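Local coordinates for clavulanic acid biosynthesis oligopeptide binding protein 2 (Streptomyces clavuligerus, PDB 2WOL) that probably binds oligopeptides as an extracellular solute-binding protein of the clavulanic acid biosynthesis pathway, at residues L63-P71 against P81-G90; G95-G106 against H170-S181. All coordinates share one frame; numbering follows the deposited sequence. Where two conformers were deposited one is given.

How the interactions relate
Interactions 1 and 2 follow one another along the chain and lie on the same side of its centre, with centres about 13 Å apart. They touch directly. Segment 81-90 runs along segment 95-106, and its backbone probably bonds there twice: E87 N lies 2.8 Å from R102 O, and L85 O lies 2.9 Å from R104 N. G90 CA also packs 3.3 Å from Y101 CE2. The loop that follows strand 82-83 therefore lies along the end of strand 98-102. Helix 183-186 touches both, through M68, P81 and P89 of interaction 1 and W99, Y101 and L176 of interaction 2. A glycerol, probably from the crystallisation liquor, lies about 4 Å from the side chain of Y70.

Interaction 1 (L63-P71 against P81-G90); sequences LNRTLMAYP and PAPDLAEGPG
R65 crosses L85 on its way to the carboxylate of D84. R65 CB lies 3.5 Å from D84 OD2 and also meets L85 CG; R65 CG passes the carboxylate, and R65 CD packs on L85 CD2. The chain then bends at chi3 (66°), which swings the guanidinium alongside the acid. R65 NE donates to D84 OD1 at 2.9 Å, and R65 NH2 reaches the same oxygen at 3.1 Å. This side-on salt bridge puts both nitrogens on one face of the carboxylate. L85 CD2 rests over a face of the guanidinium, near its rim. R65 NH2 also bonds to T238 O. The second oxygen, D84 OD2, takes T66 N at 3.1 Å in a nearly straight bond (175°) from above the carboxylate plane, and pairs with R242 as well. L67 O accepts from both D84 N and A86 N. Farther on, A69 and A82 exchange two backbone bonds as an antiparallel hydrogen-bonded pair. M68, bent at chi2 and chi3, brings CE to 3.4 Å from P81 O. The contact is a mostly buried two-stranded ribbon of 68-69 and 82-83. M68 and P81 touch helix 183-186, while L67 and A86 lie on Y101 of strand 98-102.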
loop_
_atom_site.group_PDB
_atom_site.type_symbol
_atom_site.label_atom_id
_atom_site.label_comp_id
_atom_site.label_asym_id
_atom_site.label_seq_id
_atom_site.Cartn_x
_atom_site.Cartn_y
_atom_site.Cartn_z
ATOM N N LEU A 63 -14.030 10.828 -4.692
ATOM C CA LEU A 63 -14.129 12.173 -4.118
ATOM C C LEU A 63 -13.255 13.220 -4.792
ATOM O O LEU A 63 -13.644 14.386 -4.889
ATOM C CB LEU A 63 -13.795 12.126 -2.624
ATOM C CG LEU A 63 -14.763 11.378 -1.707
ATOM C CD1 LEU A 63 -14.131 11.202 -0.336
ATOM C CD2 LEU A 63 -16.089 12.115 -1.607
ATOM N N ASN A 64 -12.067 12.827 -5.231
ATOM C CA ASN A 64 -11.121 13.794 -5.767
ATOM C C ASN A 64 -10.356 13.271 -6.956
ATOM O O ASN A 64 -9.862 12.142 -6.944
ATOM C CB ASN A 64 -10.150 14.260 -4.682
ATOM C CG ASN A 64 -10.805 15.184 -3.675
ATOM O OD1 ASN A 64 -11.187 16.310 -4.005
ATOM N ND2 ASN A 64 -10.954 14.707 -2.443
ATOM N N ARG A 65 -10.264 14.101 -7.986
ATOM C CA ARG A 65 -9.443 13.790 -9.138
ATOM C C ARG A 65 -8.006 14.235 -8.888
ATOM O O ARG A 65 -7.737 15.023 -7.980
ATOM C CB ARG A 65 -10.014 14.456 -10.388
ATOM C CG ARG A 65 -11.422 13.993 -10.734
ATOM C CD ARG A 65 -11.948 14.704 -11.964
ATOM N NE ARG A 65 -11.195 14.354 -13.163
ATOM C CZ ARG A 65 -11.515 14.752 -14.392
ATOM N NH1 ARG A 65 -12.576 15.523 -14.590
ATOM N NH2 ARG A 65 -10.773 14.380 -15.425
ATOM N N THR A 66 -7.090 13.712 -9.695
ATOM C CA THR A 66 -5.667 14.004 -9.574
ATOM C C THR A 66 -5.117 14.212 -10.984
ATOM O O THR A 66 -5.824 13.955 -11.961
ATOM C CB THR A 66 -4.926 12.848 -8.860
ATOM O OG1 THR A 66 -5.381 11.598 -9.393
ATOM C CG2 THR A 66 -5.209 12.863 -7.360
ATOM N N LEU A 67 -3.881 14.686 -11.108
ATOM C CA LEU A 67 -3.288 14.881 -12.438
ATOM C C LEU A 67 -3.281 13.572 -13.213
ATOM O O LEU A 67 -3.684 13.525 -14.386
ATOM C CB LEU A 67 -1.874 15.458 -12.341
ATOM C CG LEU A 67 -1.756 16.933 -11.949
ATOM C CD1 LEU A 67 -0.309 17.271 -11.647
ATOM C CD2 LEU A 67 -2.303 17.847 -13.040
ATOM N N MET A 68 -2.824 12.520 -12.536
ATOM C CA MET A 68 -2.773 11.166 -13.074
ATOM C C MET A 68 -3.594 10.272 -12.159
ATOM O O MET A 68 -3.745 10.571 -10.981
ATOM C CB MET A 68 -1.330 10.659 -13.107
ATOM C CG MET A 68 -0.366 11.555 -13.876
ATOM S SD MET A 68 -0.707 11.564 -15.651
ATOM C CE MET A 68 -0.285 9.876 -16.089
ATOM N N ALA A 69 -4.129 9.181 -12.695
ATOM C CA ALA A 69 -4.880 8.227 -11.878
ATOM C C ALA A 69 -4.689 6.821 -12.406
ATOM O O ALA A 69 -4.453 6.632 -13.598
ATOM C CB ALA A 69 -6.363 8.584 -11.858
ATOM N N TYR A 70 -4.789 5.829 -11.528
ATOM C CA TYR A 70 -4.768 4.450 -12.002
ATOM C C TYR A 70 -6.021 4.198 -12.837
ATOM O O TYR A 70 -7.127 4.540 -12.420
ATOM C CB TYR A 70 -4.579 3.461 -10.842
ATOM C CG TYR A 70 -3.260 3.727 -10.160
ATOM C CD1 TYR A 70 -3.197 4.503 -9.003
ATOM C CD2 TYR A 70 -2.063 3.270 -10.715
ATOM C CE1 TYR A 70 -1.982 4.789 -8.396
ATOM C CE2 TYR A 70 -0.836 3.555 -10.118
ATOM C CZ TYR A 70 -0.807 4.321 -8.958
ATOM O OH TYR A 70 0.394 4.622 -8.356
ATOM N N PRO A 71 -5.840 3.648 -14.046
ATOM C CA PRO A 71 -6.982 3.503 -14.941
ATOM C C PRO A 71 -7.973 2.461 -14.441
ATOM O O PRO A 71 -7.642 1.638 -13.572
ATOM C CB PRO A 71 -6.343 3.074 -16.266
ATOM C CG PRO A 71 -5.060 2.453 -15.896
ATOM C CD PRO A 71 -4.588 3.152 -14.646
ATOM N N PRO A 81 -0.097 4.686 -14.177
ATOM C CA PRO A 81 -0.926 5.893 -14.061
ATOM C C PRO A 81 -1.305 6.468 -15.430
ATOM O O PRO A 81 -0.469 6.517 -16.338
ATOM C CB PRO A 81 -0.034 6.863 -13.279
ATOM C CG PRO A 81 0.905 5.973 -12.511
ATOM C CD PRO A 81 1.160 4.801 -13.413
ATOM N N ALA A 82 -2.570 6.857 -15.558
ATOM C CA ALA A 82 -3.131 7.394 -16.797
ATOM C C ALA A 82 -3.562 8.851 -16.588
ATOM O O ALA A 82 -3.811 9.259 -15.454
ATOM C CB ALA A 82 -4.322 6.541 -17.233
ATOM N N PRO A 83 -3.636 9.648 -17.673
ATOM C CA PRO A 83 -4.062 11.040 -17.518
ATOM C C PRO A 83 -5.452 11.138 -16.906
ATOM O O PRO A 83 -6.364 10.417 -17.319
ATOM C CB PRO A 83 -4.092 11.565 -18.960
ATOM C CG PRO A 83 -3.225 10.661 -19.726
ATOM C CD PRO A 83 -3.330 9.319 -19.077
ATOM N N ASP A 84 -5.595 12.012 -15.915
ATOM C CA ASP A 84 -6.879 12.259 -15.274
ATOM C C ASP A 84 -7.224 13.739 -15.442
ATOM O O ASP A 84 -7.900 14.108 -16.403
ATOM C CB ASP A 84 -6.835 11.817 -13.802
ATOM C CG ASP A 84 -8.156 12.027 -13.071
ATOM O OD1 ASP A 84 -9.173 12.384 -13.705
ATOM O OD2 ASP A 84 -8.169 11.826 -11.838
ATOM N N LEU A 85 -6.746 14.591 -14.536
ATOM C CA LEU A 85 -6.912 16.035 -14.714
ATOM C C LEU A 85 -5.972 16.560 -15.790
ATOM O O LEU A 85 -6.290 17.538 -16.467
ATOM C CB LEU A 85 -6.693 16.796 -13.403
ATOM C CG LEU A 85 -7.741 16.626 -12.305
ATOM C CD1 LEU A 85 -7.228 17.223 -11.013
ATOM C CD2 LEU A 85 -9.070 17.261 -12.689
ATOM N N ALA A 86 -4.817 15.916 -15.938
ATOM C CA ALA A 86 -3.871 16.254 -16.997
ATOM C C ALA A 86 -4.355 15.722 -18.339
ATOM O O ALA A 86 -5.050 14.705 -18.399
ATOM C CB ALA A 86 -2.488 15.710 -16.679
ATOM N N GLU A 87 -3.984 16.408 -19.413
ATOM C CA GLU A 87 -4.380 15.967 -20.753
ATOM C C GLU A 87 -3.513 14.815 -21.257
ATOM O O GLU A 87 -3.933 14.054 -22.133
ATOM C CB GLU A 87 -4.304 17.139 -21.735
ATOM C CG GLU A 87 -5.184 18.327 -21.357
ATOM C CD GLU A 87 -4.901 19.564 -22.190
ATOM O OE1 GLU A 87 -3.720 19.964 -22.304
ATOM O OE2 GLU A 87 -5.867 20.147 -22.721
ATOM N N GLY A 88 -2.311 14.691 -20.698
ATOM C CA GLY A 88 -1.395 13.606 -21.031
ATOM C C GLY A 88 -0.524 13.223 -19.845
ATOM O O GLY A 88 -0.531 13.916 -18.826
ATOM N N PRO A 89 0.236 12.117 -19.968
ATOM C CA PRO A 89 1.159 11.735 -18.897
ATOM C C PRO A 89 2.244 12.787 -18.679
ATOM O O PRO A 89 2.517 13.598 -19.571
ATOM C CB PRO A 89 1.782 10.429 -19.408
ATOM C CG PRO A 89 0.864 9.946 -20.470
ATOM C CD PRO A 89 0.281 11.167 -21.092
ATOM N N GLY A 90 2.853 12.772 -17.497
ATOM C CA GLY A 90 3.927 13.708 -17.177
ATOM C C GLY A 90 4.980 13.771 -18.261
ATOM O O GLY A 90 5.466 12.739 -18.724
#

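Interaction 2 (G95-G106 against H170-S181); sequences GGRTWTYRLRRG and HTIVFRLTRPFS
W99 and F174 form an antiparallel hydrogen-bonded pair, with F174 N to W99 O at 2.7 Å and almost straight (178°). Y101 and I172 repeat the pattern. The Y101 and F174 side chains cross at about a right angle, Y101 CD1 to F174 CE1 3.9 Å, on the same buried face as W99. T98, T100, V173 and T171 lie on the other face, where T98 CG2 meets V173 CG1 at 3.7 Å. At one end of the ladder, H170 CG is anti to its carbonyl carbon (chi1 -57°), which turns the centre of one ring face to R105 CD, a CH-pi contact of 3.7 Å to the centroid. H170 ND1 is buried without a partner. At the other end, G96 O accepts W99 NE1 and F180 N from opposite faces of its carbonyl plane. P179 CG sits over the centre of one face of the R97 guanidinium, 3.8 Å from R97 CZ, while R97 NH1 bonds to D94 O. Farther out, F183 meets the rings of W99 and F174, and D184 takes the hydroxyl of Y101. R97 and T98 both face S93 in a classic beta bulge. Strands 98-102 and 171-175 are the central pair of a four-stranded antiparallel sheet in this solute-binding protein.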
loop_
_atom_site.group_PDB
_atom_site.type_symbol
_atom_site.label_atom_id
_atom_site.label_comp_id
_atom_site.label_asym_id
_atom_site.label_seq_id
_atom_site.Cartn_x
_atom_site.Cartn_y
_atom_site.Cartn_z
ATOM N N GLY A 95 16.665 14.722 -17.668
ATOM C CA GLY A 95 17.079 13.396 -17.210
ATOM C C GLY A 95 16.281 12.862 -16.035
ATOM O O GLY A 95 16.849 12.261 -15.116
ATOM N N GLY A 96 14.969 13.088 -16.062
ATOM C CA GLY A 96 14.068 12.604 -15.017
ATOM C C GLY A 96 13.871 13.564 -13.856
ATOM O O GLY A 96 13.215 13.220 -12.870
ATOM N N ARG A 97 14.431 14.766 -13.978
ATOM C CA ARG A 97 14.383 15.768 -12.909
ATOM C C ARG A 97 13.233 16.760 -13.048
ATOM O O ARG A 97 12.828 17.375 -12.067
ATOM C CB ARG A 97 15.698 16.545 -12.836
ATOM C CG ARG A 97 16.891 15.750 -12.344
ATOM C CD ARG A 97 18.178 16.542 -12.555
ATOM N NE ARG A 97 19.372 15.778 -12.195
ATOM C CZ ARG A 97 20.033 14.968 -13.019
ATOM N NH1 ARG A 97 19.625 14.795 -14.271
ATOM N NH2 ARG A 97 21.109 14.323 -12.585
ATOM N N THR A 98 12.718 16.934 -14.261
ATOM C CA THR A 98 11.663 17.915 -14.496
ATOM C C THR A 98 10.418 17.282 -15.114
ATOM O O THR A 98 10.491 16.604 -16.145
ATOM C CB THR A 98 12.181 19.103 -15.334
ATOM O OG1 THR A 98 13.327 19.665 -14.681
ATOM C CG2 THR A 98 11.109 20.184 -15.491
ATOM N N TRP A 99 9.282 17.516 -14.465
ATOM C CA TRP A 99 8.019 16.906 -14.847
ATOM C C TRP A 99 6.973 17.978 -15.088
ATOM O O TRP A 99 6.671 18.777 -14.199
ATOM C CB TRP A 99 7.561 15.942 -13.754
ATOM C CG TRP A 99 8.392 14.706 -13.682
ATOM C CD1 TRP A 99 9.677 14.599 -13.235
ATOM C CD2 TRP A 99 7.996 13.392 -14.085
ATOM N NE1 TRP A 99 10.108 13.298 -13.328
ATOM C CE2 TRP A 99 9.094 12.535 -13.848
ATOM C CE3 TRP A 99 6.816 12.854 -14.613
ATOM C CZ2 TRP A 99 9.047 11.165 -14.127
ATOM C CZ3 TRP A 99 6.768 11.497 -14.887
ATOM C CH2 TRP A 99 7.878 10.667 -14.646
ATOM N N THR A 100 6.428 17.987 -16.302
ATOM C CA THR A 100 5.458 18.986 -16.726
ATOM C C THR A 100 4.105 18.341 -17.026
ATOM O O THR A 100 4.033 17.299 -17.683
ATOM C CB THR A 100 5.983 19.740 -17.975
ATOM O OG1 THR A 100 7.251 20.334 -17.671
ATOM C CG2 THR A 100 5.012 20.819 -18.431
ATOM N N TYR A 101 3.039 18.967 -16.528
ATOM C CA TYR A 101 1.664 18.528 -16.767
ATOM C C TYR A 101 0.831 19.683 -17.293
ATOM O O TYR A 101 1.059 20.846 -16.936
ATOM C CB TYR A 101 1.017 17.986 -15.483
ATOM C CG TYR A 101 1.716 16.784 -14.893
ATOM C CD1 TYR A 101 2.807 16.945 -14.041
ATOM C CD2 TYR A 101 1.285 15.487 -15.181
ATOM C CE1 TYR A 101 3.462 15.850 -13.492
ATOM C CE2 TYR A 101 1.932 14.380 -14.635
ATOM C CZ TYR A 101 3.022 14.573 -13.792
ATOM O OH TYR A 101 3.691 13.504 -13.238
ATOM N N ARG A 102 -0.139 19.346 -18.136
ATOM C CA ARG A 102 -1.041 20.324 -18.732
ATOM C C ARG A 102 -2.465 19.959 -18.353
ATOM O O ARG A 102 -2.944 18.872 -18.678
ATOM C CB ARG A 102 -0.844 20.374 -20.252
ATOM C CG ARG A 102 0.624 20.541 -20.615
ATOM C CD ARG A 102 0.923 20.648 -22.103
ATOM N NE ARG A 102 2.373 20.602 -22.287
ATOM C CZ ARG A 102 3.194 21.634 -22.101
ATOM N NH1 ARG A 102 2.715 22.823 -21.751
ATOM N NH2 ARG A 102 4.499 21.479 -22.270
ATOM N N LEU A 103 -3.125 20.865 -17.642
ATOM C CA LEU A 103 -4.438 20.599 -17.069
ATOM C C LEU A 103 -5.569 20.808 -18.064
ATOM O O LEU A 103 -5.519 21.718 -18.901
ATOM C CB LEU A 103 -4.671 21.481 -15.842
ATOM C CG LEU A 103 -4.033 21.087 -14.508
ATOM C CD1 LEU A 103 -2.539 21.398 -14.479
ATOM C CD2 LEU A 103 -4.751 21.811 -13.375
ATOM N N ARG A 104 -6.591 19.962 -17.964
ATOM C CA ARG A 104 -7.842 20.165 -18.693
ATOM C C ARG A 104 -8.474 21.493 -18.276
ATOM O O ARG A 104 -8.394 21.888 -17.112
ATOM C CB ARG A 104 -8.816 19.017 -18.425
ATOM C CG ARG A 104 -8.391 17.682 -19.003
ATOM C CD ARG A 104 -9.269 16.573 -18.455
ATOM N NE ARG A 104 -9.070 15.311 -19.157
ATOM C CZ ARG A 104 -9.728 14.951 -20.257
ATOM N NH1 ARG A 104 -10.637 15.756 -20.794
ATOM N NH2 ARG A 104 -9.480 13.778 -20.822
ATOM N N ARG A 105 -9.088 22.177 -19.239
ATOM C CA ARG A 105 -9.647 23.509 -19.016
ATOM C C ARG A 105 -11.096 23.437 -18.551
ATOM O O ARG A 105 -11.813 22.481 -18.856
ATOM C CB ARG A 105 -9.578 24.344 -20.304
ATOM C CG ARG A 105 -8.404 24.038 -21.227
ATOM C CD ARG A 105 -7.267 25.038 -21.084
ATOM N NE ARG A 105 -6.271 24.862 -22.142
ATOM C CZ ARG A 105 -5.213 25.649 -22.333
ATOM N NH1 ARG A 105 -4.990 26.691 -21.538
ATOM N NH2 ARG A 105 -4.373 25.394 -23.328
ATOM N N GLY A 106 -11.520 24.456 -17.809
ATOM C CA GLY A 106 -12.922 24.625 -17.430
ATOM C C GLY A 106 -13.489 23.655 -16.409
ATOM O O GLY A 106 -14.708 23.562 -16.260
ATOM N N HIS A 170 -3.264 26.529 -16.326
ATOM C CA HIS A 170 -3.445 25.162 -16.818
ATOM C C HIS A 170 -2.126 24.422 -17.057
ATOM O O HIS A 170 -2.087 23.422 -17.778
ATOM C CB HIS A 170 -4.315 25.169 -18.079
ATOM C CG HIS A 170 -5.653 25.806 -17.873
ATOM N ND1 HIS A 170 -6.664 25.200 -17.158
ATOM C CD2 HIS A 170 -6.134 27.009 -18.261
ATOM C CE1 HIS A 170 -7.717 25.998 -17.125
ATOM N NE2 HIS A 170 -7.422 27.101 -17.790
ATOM N N THR A 171 -1.056 24.905 -16.433
ATOM C CA THR A 171 0.260 24.291 -16.571
ATOM C C THR A 171 0.961 24.233 -15.223
ATOM O O THR A 171 0.937 25.196 -14.455
ATOM C CB THR A 171 1.145 25.058 -17.581
ATOM O OG1 THR A 171 0.389 25.326 -18.770
ATOM C CG2 THR A 171 2.388 24.255 -17.951
ATOM N N ILE A 172 1.579 23.092 -14.937
ATOM C CA ILE A 172 2.366 22.935 -13.722
ATOM C C ILE A 172 3.673 22.206 -14.022
ATOM O O ILE A 172 3.690 21.214 -14.765
ATOM C CB ILE A 172 1.545 22.261 -12.575
ATOM C CG1 ILE A 172 2.287 22.373 -11.233
ATOM C CG2 ILE A 172 1.159 20.809 -12.923
ATOM C CD1 ILE A 172 1.395 22.176 -10.018
ATOM N N VAL A 173 4.767 22.730 -13.470
ATOM C CA VAL A 173 6.104 22.180 -13.692
ATOM C C VAL A 173 6.761 21.847 -12.355
ATOM O O VAL A 173 6.879 22.711 -11.484
ATOM C CB VAL A 173 7.012 23.173 -14.473
ATOM C CG1 VAL A 173 8.394 22.575 -14.705
ATOM C CG2 VAL A 173 6.372 23.563 -15.803
ATOM N N PHE A 174 7.182 20.592 -12.199
ATOM C CA PHE A 174 7.879 20.149 -10.992
ATOM C C PHE A 174 9.373 19.986 -11.275
ATOM O O PHE A 174 9.771 19.159 -12.098
ATOM C CB PHE A 174 7.301 18.823 -10.493
ATOM C CG PHE A 174 5.860 18.901 -10.079
ATOM C CD1 PHE A 174 4.840 18.604 -10.983
ATOM C CD2 PHE A 174 5.514 19.247 -8.775
ATOM C CE1 PHE A 174 3.504 18.668 -10.603
ATOM C CE2 PHE A 174 4.174 19.313 -8.386
ATOM C CZ PHE A 174 3.169 19.020 -9.300
ATOM N N ARG A 175 10.193 20.779 -10.591
ATOM C CA ARG A 175 11.644 20.702 -10.732
ATOM C C ARG A 175 12.215 19.943 -9.543
ATOM O O ARG A 175 12.389 20.504 -8.460
ATOM C CB ARG A 175 12.258 22.102 -10.812
ATOM C CG ARG A 175 11.847 22.923 -12.026
ATOM C CD ARG A 175 12.468 24.304 -11.924
ATOM N NE ARG A 175 12.314 25.105 -13.138
ATOM C CZ ARG A 175 12.774 26.349 -13.275
ATOM N NH1 ARG A 175 13.412 26.943 -12.273
ATOM N NH2 ARG A 175 12.591 27.005 -14.414
ATOM N N LEU A 176 12.500 18.663 -9.756
ATOM C CA LEU A 176 12.893 17.770 -8.669
ATOM C C LEU A 176 14.353 17.936 -8.276
ATOM O O LEU A 176 15.174 18.377 -9.080
ATOM C CB LEU A 176 12.588 16.306 -9.024
ATOM C CG LEU A 176 11.203 15.969 -9.597
ATOM C CD1 LEU A 176 11.070 14.473 -9.848
ATOM C CD2 LEU A 176 10.072 16.467 -8.714
ATOM N N THR A 177 14.665 17.576 -7.034
ATOM C CA THR A 177 16.023 17.673 -6.501
ATOM C C THR A 177 16.923 16.552 -7.018
ATOM O O THR A 177 18.145 16.607 -6.865
ATOM C CB THR A 177 16.021 17.636 -4.959
ATOM O OG1 THR A 177 15.353 16.449 -4.511
ATOM C CG2 THR A 177 15.312 18.858 -4.387
ATOM N N ARG A 178 16.307 15.537 -7.622
ATOM C CA ARG A 178 17.005 14.358 -8.130
ATOM C C ARG A 178 16.098 13.672 -9.152
ATOM O O ARG A 178 14.890 13.905 -9.146
ATOM C CB ARG A 178 17.339 13.396 -6.980
ATOM C CG ARG A 178 16.117 12.824 -6.255
ATOM C CD ARG A 178 16.421 12.456 -4.808
ATOM N NE ARG A 178 16.757 13.635 -4.009
ATOM C CZ ARG A 178 16.753 13.681 -2.679
ATOM N NH1 ARG A 178 16.419 12.614 -1.965
ATOM N NH2 ARG A 178 17.083 14.807 -2.060
ATOM N N PRO A 179 16.671 12.840 -10.045
ATOM C CA PRO A 179 15.813 12.096 -10.967
ATOM C C PRO A 179 14.850 11.178 -10.212
ATOM O O PRO A 179 15.230 10.569 -9.211
ATOM C CB PRO A 179 16.809 11.267 -11.784
ATOM C CG PRO A 179 18.098 11.999 -11.667
ATOM C CD PRO A 179 18.097 12.549 -10.276
ATOM N N PHE A 180 13.609 11.105 -10.684
ATOM C CA PHE A 180 12.620 10.226 -10.074
ATOM C C PHE A 180 11.693 9.631 -11.129
ATOM O O PHE A 180 10.725 10.264 -11.554
ATOM C CB PHE A 180 11.824 10.948 -8.976
ATOM C CG PHE A 180 11.060 10.013 -8.084
ATOM C CD1 PHE A 180 11.717 9.309 -7.080
ATOM C CD2 PHE A 180 9.695 9.815 -8.258
ATOM C CE1 PHE A 180 11.031 8.426 -6.263
ATOM C CE2 PHE A 180 9.000 8.936 -7.442
ATOM C CZ PHE A 180 9.670 8.238 -6.443
ATOM N N SER A 181 11.998 8.396 -11.523
ATOM C CA SER A 181 11.296 7.703 -12.604
ATOM C C SER A 181 9.788 7.563 -12.364
ATOM O O SER A 181 9.006 7.519 -13.313
ATOM C CB SER A 181 11.911 6.315 -12.837
ATOM O OG SER A 181 11.868 5.525 -11.658
HETATM O O HOH W 1 14.779 19.820 -11.704
HETATM O O HOH W 2 19.683 16.480 -9.591
#